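Local coordinates for protein 5-carboxymethyl-2-hydroxymuconate semialdehyde dehydrogenase (Thermus thermophilus, PDB 2D4E) that probably catalyses the NAD-dependent oxidation of 5-carboxymethyl-2-hydroxymuconate semialdehyde to the corresponding carboxylic acid, at residues 277-282 with 310-315; 370-375 with 394-399. All coordinates share one frame; numbering follows the deposited sequence.

Contact 1. Residues 277-282 with 310-315; sequences PALVFA and RLLVEE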
loop_
_atom_site.group_PDB
_atom_site.type_symbol
_atom_site.label_atom_id
_atom_site.label_comp_id
_atom_site.label_asym_id
_atom_site.label_seq_id
_atom_site.Cartn_x
_atom_site.Cartn_y
_atom_site.Cartn_z
ATOM N N PRO C 277 -17.116 21.856 -14.555
ATOM C CA PRO C 277 -16.651 22.908 -15.459
ATOM C C PRO C 277 -15.508 22.498 -16.379
ATOM O O PRO C 277 -14.742 21.578 -16.078
ATOM C CB PRO C 277 -16.217 23.998 -14.496
ATOM C CG PRO C 277 -15.529 23.178 -13.418
ATOM C CD PRO C 277 -16.469 21.975 -13.234
ATOM N N ALA C 278 -15.421 23.178 -17.519
ATOM C CA ALA C 278 -14.336 22.966 -18.468
ATOM C C ALA C 278 -13.669 24.337 -18.557
ATOM O O ALA C 278 -14.329 25.320 -18.895
ATOM C CB ALA C 278 -14.877 22.552 -19.831
ATOM N N LEU C 279 -12.385 24.417 -18.220
ATOM C CA LEU C 279 -11.668 25.690 -18.286
ATOM C C LEU C 279 -10.718 25.674 -19.478
ATOM O O LEU C 279 -9.821 24.832 -19.561
ATOM C CB LEU C 279 -10.844 25.958 -17.018
ATOM C CG LEU C 279 -11.206 25.441 -15.628
ATOM C CD1 LEU C 279 -10.390 26.234 -14.612
ATOM C CD2 LEU C 279 -12.677 25.568 -15.340
ATOM N N VAL C 280 -10.913 26.611 -20.396
ATOM C CA VAL C 280 -10.067 26.679 -21.574
ATOM C C VAL C 280 -9.224 27.937 -21.545
ATOM O O VAL C 280 -9.753 29.054 -21.548
ATOM C CB VAL C 280 -10.902 26.668 -22.864
ATOM C CG1 VAL C 280 -9.980 26.694 -24.080
ATOM C CG2 VAL C 280 -11.790 25.421 -22.897
ATOM N N PHE C 281 -7.910 27.750 -21.504
ATOM C CA PHE C 281 -6.973 28.869 -21.486
ATOM C C PHE C 281 -6.475 29.176 -22.895
ATOM O O PHE C 281 -6.404 28.289 -23.753
ATOM C CB PHE C 281 -5.796 28.552 -20.567
ATOM C CG PHE C 281 -6.144 28.599 -19.109
ATOM C CD1 PHE C 281 -5.999 29.779 -18.383
ATOM C CD2 PHE C 281 -6.649 27.468 -18.464
ATOM C CE1 PHE C 281 -6.353 29.835 -17.032
ATOM C CE2 PHE C 281 -7.007 27.511 -17.115
ATOM C CZ PHE C 281 -6.858 28.700 -16.397
ATOM N N ALA C 282 -6.131 30.438 -23.120
ATOM C CA ALA C 282 -5.659 30.889 -24.421
ATOM C C ALA C 282 -4.440 30.141 -24.959
ATOM O O ALA C 282 -4.219 30.115 -26.163
ATOM C CB ALA C 282 -5.364 32.380 -24.358
ATOM N N ARG C 310 -20.671 23.709 -17.777
ATOM C CA ARG C 310 -20.192 25.074 -17.635
ATOM C C ARG C 310 -18.872 25.166 -18.387
ATOM O O ARG C 310 -17.961 24.373 -18.159
ATOM C CB ARG C 310 -19.977 25.450 -16.167
ATOM C CG ARG C 310 -21.235 25.807 -15.403
ATOM C CD ARG C 310 -20.859 26.282 -14.003
ATOM N NE ARG C 310 -20.128 25.254 -13.256
ATOM C CZ ARG C 310 -19.187 25.508 -12.349
ATOM N NH1 ARG C 310 -18.846 26.762 -12.067
ATOM N NH2 ARG C 310 -18.590 24.508 -11.715
ATOM N N LEU C 311 -18.791 26.118 -19.306
ATOM C CA LEU C 311 -17.591 26.323 -20.100
ATOM C C LEU C 311 -16.955 27.659 -19.726
ATOM O O LEU C 311 -17.494 28.718 -20.041
ATOM C CB LEU C 311 -17.943 26.321 -21.591
ATOM C CG LEU C 311 -16.809 26.710 -22.544
ATOM C CD1 LEU C 311 -15.637 25.752 -22.352
ATOM C CD2 LEU C 311 -17.305 26.685 -23.985
ATOM N N LEU C 312 -15.816 27.607 -19.045
ATOM C CA LEU C 312 -15.109 28.815 -18.634
ATOM C C LEU C 312 -13.995 29.073 -19.635
ATOM O O LEU C 312 -13.083 28.264 -19.776
ATOM C CB LEU C 312 -14.534 28.637 -17.227
ATOM C CG LEU C 312 -15.585 28.712 -16.114
ATOM C CD1 LEU C 312 -15.082 28.035 -14.834
ATOM C CD2 LEU C 312 -15.912 30.173 -15.857
ATOM N N VAL C 313 -14.074 30.203 -20.330
ATOM C CA VAL C 313 -13.086 30.540 -21.341
ATOM C C VAL C 313 -12.396 31.864 -21.044
ATOM O O VAL C 313 -13.049 32.858 -20.730
ATOM C CB VAL C 313 -13.746 30.614 -22.734
ATOM C CG1 VAL C 313 -12.690 30.846 -23.806
ATOM C CG2 VAL C 313 -14.527 29.330 -23.005
ATOM N N GLU C 314 -11.071 31.869 -21.136
ATOM C CA GLU C 314 -10.296 33.079 -20.879
ATOM C C GLU C 314 -10.810 34.168 -21.824
ATOM O O GLU C 314 -11.011 33.924 -23.015
ATOM C CB GLU C 314 -8.811 32.810 -21.117
ATOM C CG GLU C 314 -7.883 33.879 -20.561
ATOM C CD GLU C 314 -6.421 33.456 -20.595
ATOM O OE1 GLU C 314 -6.126 32.313 -21.023
ATOM O OE2 GLU C 314 -5.565 34.270 -20.187
ATOM N N GLU C 315 -11.024 35.361 -21.276
ATOM C CA GLU C 315 -11.559 36.494 -22.025
ATOM C C GLU C 315 -10.978 36.784 -23.402
ATOM O O GLU C 315 -11.732 36.963 -24.361
ATOM C CB GLU C 315 -11.479 37.765 -21.174
ATOM C CG GLU C 315 -12.376 37.732 -19.947
ATOM C CD GLU C 315 -12.322 39.014 -19.136
ATOM O OE1 GLU C 315 -13.014 39.085 -18.096
ATOM O OE2 GLU C 315 -11.591 39.950 -19.534
#

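Contact 2. Residues 370-375 with 394-399; sequences LLVGGE and PTVFVG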
loop_
_atom_site.group_PDB
_atom_site.type_symbol
_atom_site.label_atom_id
_atom_site.label_comp_id
_atom_site.label_asym_id
_atom_site.label_seq_id
_atom_site.Cartn_x
_atom_site.Cartn_y
_atom_site.Cartn_z
ATOM N N LEU C 370 -28.947 33.623 -25.346
ATOM C CA LEU C 370 -29.147 32.375 -26.067
ATOM C C LEU C 370 -28.532 32.504 -27.455
ATOM O O LEU C 370 -29.006 33.288 -28.275
ATOM C CB LEU C 370 -30.641 32.072 -26.185
ATOM C CG LEU C 370 -30.979 30.808 -26.974
ATOM C CD1 LEU C 370 -30.249 29.613 -26.361
ATOM C CD2 LEU C 370 -32.484 30.593 -26.966
ATOM N N LEU C 371 -27.484 31.732 -27.718
ATOM C CA LEU C 371 -26.803 31.788 -29.010
ATOM C C LEU C 371 -27.281 30.735 -30.012
ATOM O O LEU C 371 -27.132 30.908 -31.225
ATOM C CB LEU C 371 -25.292 31.652 -28.806
ATOM C CG LEU C 371 -24.638 32.643 -27.834
ATOM C CD1 LEU C 371 -23.141 32.406 -27.832
ATOM C CD2 LEU C 371 -24.934 34.081 -28.246
ATOM N N VAL C 372 -27.849 29.643 -29.514
ATOM C CA VAL C 372 -28.342 28.593 -30.397
ATOM C C VAL C 372 -29.207 27.591 -29.630
ATOM O O VAL C 372 -29.025 27.395 -28.429
ATOM C CB VAL C 372 -27.157 27.864 -31.094
ATOM C CG1 VAL C 372 -26.244 27.227 -30.058
ATOM C CG2 VAL C 372 -27.679 26.829 -32.080
ATOM N N GLY C 373 -30.160 26.977 -30.327
ATOM C CA GLY C 373 -31.048 26.012 -29.698
ATOM C C GLY C 373 -32.080 26.679 -28.806
ATOM O O GLY C 373 -32.704 27.663 -29.199
ATOM N N GLY C 374 -32.274 26.136 -27.606
ATOM C CA GLY C 374 -33.227 26.722 -26.678
ATOM C C GLY C 374 -34.682 26.354 -26.901
ATOM O O GLY C 374 -35.578 27.023 -26.390
ATOM N N GLU C 375 -34.929 25.291 -27.659
ATOM C CA GLU C 375 -36.300 24.861 -27.921
ATOM C C GLU C 375 -36.303 23.465 -28.539
ATOM O O GLU C 375 -35.254 22.952 -28.926
ATOM C CB GLU C 375 -36.982 25.849 -28.873
ATOM C CG GLU C 375 -36.377 25.867 -30.270
ATOM C CD GLU C 375 -36.995 26.925 -31.174
ATOM O OE1 GLU C 375 -38.237 27.074 -31.177
ATOM O OE2 GLU C 375 -36.238 27.601 -31.897
ATOM N N PRO C 394 -29.480 21.070 -29.400
ATOM C CA PRO C 394 -28.313 21.348 -28.560
ATOM C C PRO C 394 -28.375 22.857 -28.295
ATOM O O PRO C 394 -28.578 23.649 -29.217
ATOM C CB PRO C 394 -27.160 20.933 -29.458
ATOM C CG PRO C 394 -27.725 19.708 -30.133
ATOM C CD PRO C 394 -29.127 20.155 -30.508
ATOM N N THR C 395 -28.207 23.244 -27.036
ATOM C CA THR C 395 -28.325 24.641 -26.625
ATOM C C THR C 395 -27.079 25.256 -25.983
ATOM O O THR C 395 -26.414 24.623 -25.167
ATOM C CB THR C 395 -29.516 24.768 -25.641
ATOM O OG1 THR C 395 -30.693 24.234 -26.262
ATOM C CG2 THR C 395 -29.765 26.228 -25.247
ATOM N N VAL C 396 -26.780 26.499 -26.351
ATOM C CA VAL C 396 -25.629 27.217 -25.808
ATOM C C VAL C 396 -26.020 28.623 -25.367
ATOM O O VAL C 396 -26.617 29.381 -26.138
ATOM C CB VAL C 396 -24.482 27.376 -26.847
ATOM C CG1 VAL C 396 -23.316 28.129 -26.213
ATOM C CG2 VAL C 396 -24.022 26.028 -27.354
ATOM N N PHE C 397 -25.667 28.959 -24.130
ATOM C CA PHE C 397 -25.932 30.277 -23.551
ATOM C C PHE C 397 -24.604 30.918 -23.185
ATOM O O PHE C 397 -23.605 30.232 -23.006
ATOM C CB PHE C 397 -26.697 30.183 -22.226
ATOM C CG PHE C 397 -28.180 30.028 -22.357
ATOM C CD1 PHE C 397 -28.779 28.783 -22.156
ATOM C CD2 PHE C 397 -28.990 31.139 -22.582
ATOM C CE1 PHE C 397 -30.169 28.648 -22.167
ATOM C CE2 PHE C 397 -30.382 31.018 -22.597
ATOM C CZ PHE C 397 -30.975 29.770 -22.385
ATOM N N VAL C 398 -24.607 32.239 -23.068
ATOM C CA VAL C 398 -23.438 32.965 -22.600
ATOM C C VAL C 398 -24.027 33.604 -21.354
ATOM O O VAL C 398 -25.042 34.295 -21.433
ATOM C CB VAL C 398 -22.977 34.069 -23.562
ATOM C CG1 VAL C 398 -22.024 35.004 -22.836
ATOM C CG2 VAL C 398 -22.268 33.452 -24.757
ATOM N N GLY C 399 -23.429 33.341 -20.199
ATOM C CA GLY C 399 -23.963 33.910 -18.980
ATOM C C GLY C 399 -22.940 34.164 -17.896
ATOM O O GLY C 399 -21.753 34.366 -18.168
#

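Contact 1. Residues 277-282 with 310-315
Glu-314, last residue of its strand, reaches forward to Ala-282, in the loop that follows the neighbouring strand 277-280. Its CB sits beside the carbonyl of Val-280, and with CG anti to the backbone N (chi1 -166°) the chain runs on extended. CD then comes alongside the methyl of Ala-282. At the tip, OE1 accepts the N-H of Ala-282 over 2.8 Å in an almost straight bond (174°), entered on the anti side of the carboxylate and somewhat out of its plane. The same oxygen lies 3.7 Å from CD1 of Phe-281, whose ring crosses the carboxylate at a steep angle.

Behind this end the strands 277-280 and 310-314 run parallel, zipped by Ala-278 N to Arg-310 O, Leu-312 N to Ala-278 O, Val-280 N to Leu-312 O and Glu-314 N to Val-280 O. On the face of Leu-279 and Leu-312 the two leucines lie side by side, tightly, with CD2 of Leu-279 3.5 Å from CD1 of Leu-312. At the start of the strands Pro-277 and Arg-310 lie side by side, CB of the proline over one face of the guanidinium near its rim, and CD 3.6 Å from NH2. On the other face of the sheet CD1 of Leu-311 touches both Ala-278 CB, at 4.1 Å, and Val-280 CG2, at 3.9 Å. Helix 286-298, the connection of this beta-alpha-beta unit, packs there through Val-293 and Ala-289.

The guanidinium of Arg-310 also bonds to Asn-401 OD1 and to the carbonyls of Lys-275, Lys-429 and Ala-430, so its buried charge is probably spread over neutral acceptors. At the other end the carboxylate of Glu-314 takes the next N-H of the ladder, extending the pairing by one bond as the chain turns into helix 315-331.

Contact 2. Residues 370-375 with 394-399
Leu-370 lays its CD1 methyl over the ring of Phe-397, 4.0 Å from the ring centroid and 13° off the normal, a CH-pi contact over the face. CG stands anti to the backbone N (chi1 178°), which carries CD1 across to Thr-395 as well, 3.6 Å from its CG2. CB of the leucine meets CE2 at the ring's rim, and Val-360 and Lys-364 of helix 350-365 also touch Phe-397.

The backbones are antiparallel. Leu-371 N donates to Val-396 O, and Val-396 N returns a longer bond of 3.2 Å to Val-372 O, tilted out of the carbonyl plane. Leu-371 and Val-372 thus share one partner, and the register shifts by one residue. On the face of Val-372 and Val-396, CG1 of Val-372 sits between its backbone N and carbonyl carbon (chi1 60°) and lies 3.7 Å from CB of Val-396. Leu-371 CD1 presses on Val-398 CG2 at 3.4 Å, a tight pair. Val-326 of helix 315-331 touches both Leu-371 and Val-372.

Past the strand, the chain turns at Gly-373 and Gly-374, both at positive phi. A side chain on Gly-373 would run into Pro-394 O and Thr-395 OG1. The hydroxyl of Thr-395 takes the N-H of Gly-374 at 2.8 Å and is also hydrogen-bonded to Leu-393 O. A valine in place of Thr-395 would remove this hydroxyl and would probably leave the Gly-374 N-H and the Leu-393 carbonyl without this mate, so that the glycine turn would be held less firmly.

One extra residue opposite Val-396, with Leu-371 near helical backbone angles and Val-372 extended, makes a classic beta bulge, here in an antiparallel outermost strand of the mixed sheet in this aldehyde dehydrogenase fold.

Both contacts belong to one mixed sheet, with strand 414-420 between them: it pairs with 395-398 on one side and with 310-314 on the other. Their centres are 17 Å apart and their nearest atoms about 7 Å, so they do not touch directly. Contact 1 is a buried parallel pair inside the sheet, whereas contact 2 adds the antiparallel outermost strand and is only partly buried. Helix 315-331 packs on both, its Phe-318 meeting Val-313 in contact 1 and Val-398 in contact 2; helix 286-298 also reaches both. As for the bound NAD, the side chain of Pro-277 in contact 1 lies about 13 Å from it.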